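Local atomic coordinates of potential RNA-dependent RNA polymerase (PDB entry 5I62), a protein that synthesises RNA on an RNA template, probably in both transcription and genome replication of a small double-stranded RNA virus, the human picobirnavirus. Residues V257-F262 against D360-Y365. Residues are numbered along the deposited sequence; the frame is centred on the assembly and turned at random.
Sequences VVCTDF and DGVLTY
V258 and L363 form an antiparallel hydrogen-bonded pair, each backbone nitrogen donating to the carbonyl oxygen of the other. The bond from V258 N to L363 O is almost perfectly straight at its hydrogen (178°), whereas that from L363 N to V258 O, also 3.0 Å long, is bent to 151°. Two residues further along, T260 N bonds to G361 O at 3.1 Å from above the carbonyl plane, and the same oxygen receives a longer CA-H contact from C259. V362 CA likewise points its hydrogen at V258 O, 3.3 Å away, so both carbonyls are approached by a backbone N-H and a CA-H.

The two strands, distant in sequence, are the central pair of the four-stranded antiparallel sheet in the palm of this right-hand polymerase. The DxxxxD signature of motif A begins with D261, and D360 is the second aspartate of the GDD sequence of motif C. D261 OD1 lies 6.0 Å from D360 OD2, the two carboxylates near but not touching. In related polymerases the first aspartates of motif A and of GDD bind the catalytic metal ions, a role that would fall to D261 in motif A.

On the face carrying C259 and V362, V362 CG2, anti to its backbone N, meets V257 CG1 obliquely at a tight 3.4 Å and C259 SG at 4.0 Å. Helix 237-250 covers the valines through M247, and C396 of strand 395-398 touches V257 and C259. On the other face L363 CD2 lies 3.4 Å from V258 O and touches V258 CB, while the T260 side chain crosses that of L363 at about a right angle, CG2 coming nearest to CD2. Y377 of helix 370-378 packs against both T260 and L363.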
loop_
_atom_site.group_PDB
_atom_site.type_symbol
_atom_site.label_atom_id
_atom_site.label_comp_id
_atom_site.label_asym_id
_atom_site.label_seq_id
_atom_site.Cartn_x
_atom_site.Cartn_y
_atom_site.Cartn_z
ATOM N N VAL A 257 13.250 -14.764 -13.934
ATOM C CA VAL A 257 12.573 -14.192 -12.776
ATOM C C VAL A 257 11.195 -13.759 -13.239
ATOM O O VAL A 257 11.057 -13.207 -14.334
ATOM C CB VAL A 257 13.375 -13.009 -12.210
ATOM C CG1 VAL A 257 12.623 -12.331 -11.075
ATOM C CG2 VAL A 257 14.733 -13.491 -11.757
ATOM N N VAL A 258 10.171 -14.036 -12.438
ATOM C CA VAL A 258 8.803 -13.653 -12.762
ATOM C C VAL A 258 8.356 -12.559 -11.804
ATOM O O VAL A 258 8.420 -12.728 -10.581
ATOM C CB VAL A 258 7.842 -14.851 -12.698
ATOM C CG1 VAL A 258 6.404 -14.383 -12.959
ATOM C CG2 VAL A 258 8.252 -15.929 -13.685
ATOM N N CYS A 259 7.898 -11.444 -12.355
ATOM C CA CYS A 259 7.308 -10.356 -11.578
ATOM C C CYS A 259 5.802 -10.430 -11.780
ATOM O O CYS A 259 5.311 -10.206 -12.893
ATOM C CB CYS A 259 7.849 -9.005 -12.019
ATOM S SG CYS A 259 9.645 -8.938 -12.098
ATOM N N THR A 260 5.077 -10.746 -10.716
ATOM C CA THR A 260 3.668 -11.053 -10.840
ATOM C C THR A 260 2.840 -9.787 -10.698
ATOM O O THR A 260 3.304 -8.755 -10.214
ATOM C CB THR A 260 3.247 -12.090 -9.797
ATOM O OG1 THR A 260 3.731 -11.690 -8.516
ATOM C CG2 THR A 260 3.836 -13.461 -10.144
ATOM N N ASP A 261 1.577 -9.889 -11.092
ATOM C CA ASP A 261 0.676 -8.777 -10.865
ATOM C C ASP A 261 -0.744 -9.311 -10.713
ATOM O O ASP A 261 -1.171 -10.155 -11.509
ATOM C CB ASP A 261 0.772 -7.808 -12.034
ATOM C CG ASP A 261 -0.164 -6.636 -11.874
ATOM O OD1 ASP A 261 0.222 -5.578 -11.398
ATOM O OD2 ASP A 261 -1.361 -6.800 -12.118
ATOM N N PHE A 262 -1.470 -8.819 -9.702
ATOM C CA PHE A 262 -2.860 -9.177 -9.429
ATOM C C PHE A 262 -3.798 -8.044 -9.845
ATOM O O PHE A 262 -3.479 -6.859 -9.695
ATOM C CB PHE A 262 -3.075 -9.487 -7.959
ATOM C CG PHE A 262 -2.457 -10.759 -7.518
ATOM C CD1 PHE A 262 -3.064 -11.980 -7.778
ATOM C CD2 PHE A 262 -1.278 -10.734 -6.813
ATOM C CE1 PHE A 262 -2.492 -13.162 -7.335
ATOM C CE2 PHE A 262 -0.701 -11.885 -6.368
ATOM C CZ PHE A 262 -1.300 -13.116 -6.627
ATOM N N ASP A 360 2.102 -7.538 -4.598
ATOM C CA ASP A 360 3.298 -7.414 -5.422
ATOM C C ASP A 360 4.253 -8.564 -5.130
ATOM O O ASP A 360 4.502 -8.866 -3.967
ATOM C CB ASP A 360 4.013 -6.089 -5.163
ATOM C CG ASP A 360 4.483 -5.440 -6.430
ATOM O OD1 ASP A 360 5.419 -5.960 -7.082
ATOM O OD2 ASP A 360 3.877 -4.406 -6.782
ATOM N N GLY A 361 4.802 -9.173 -6.172
ATOM C CA GLY A 361 5.690 -10.309 -5.979
ATOM C C GLY A 361 6.765 -10.402 -7.039
ATOM O O GLY A 361 6.594 -9.945 -8.177
ATOM N N VAL A 362 7.878 -11.026 -6.664
ATOM C CA VAL A 362 8.936 -11.348 -7.606
ATOM C C VAL A 362 9.547 -12.661 -7.140
ATOM O O VAL A 362 9.804 -12.836 -5.946
ATOM C CB VAL A 362 9.971 -10.204 -7.715
ATOM C CG1 VAL A 362 10.624 -9.897 -6.367
ATOM C CG2 VAL A 362 11.019 -10.524 -8.737
ATOM N N LEU A 363 9.696 -13.618 -8.051
ATOM C CA LEU A 363 10.050 -14.959 -7.600
ATOM C C LEU A 363 10.768 -15.740 -8.690
ATOM O O LEU A 363 10.684 -15.428 -9.877
ATOM C CB LEU A 363 8.810 -15.738 -7.124
ATOM C CG LEU A 363 7.888 -16.342 -8.196
ATOM C CD1 LEU A 363 7.023 -17.446 -7.592
ATOM C CD2 LEU A 363 6.983 -15.268 -8.802
ATOM N N THR A 364 11.451 -16.794 -8.261
ATOM C CA THR A 364 12.031 -17.731 -9.210
ATOM C C THR A 364 12.093 -19.108 -8.563
ATOM O O THR A 364 12.135 -19.234 -7.337
ATOM C CB THR A 364 13.422 -17.266 -9.689
ATOM O OG1 THR A 364 13.858 -18.069 -10.797
ATOM C CG2 THR A 364 14.438 -17.364 -8.564
ATOM N N TYR A 365 12.026 -20.136 -9.403
ATOM C CA TYR A 365 12.295 -21.512 -9.014
ATOM C C TYR A 365 12.609 -22.298 -10.280
ATOM O O TYR A 365 12.339 -21.823 -11.383
ATOM C CB TYR A 365 11.111 -22.126 -8.239
ATOM C CG TYR A 365 9.799 -22.180 -9.002
ATOM C CD1 TYR A 365 9.550 -23.173 -9.956
ATOM C CD2 TYR A 365 8.785 -21.262 -8.736
ATOM C CE1 TYR A 365 8.340 -23.223 -10.639
ATOM C CE2 TYR A 365 7.575 -21.303 -9.405
ATOM C CZ TYR A 365 7.357 -22.282 -10.359
ATOM O OH TYR A 365 6.152 -22.318 -11.028
#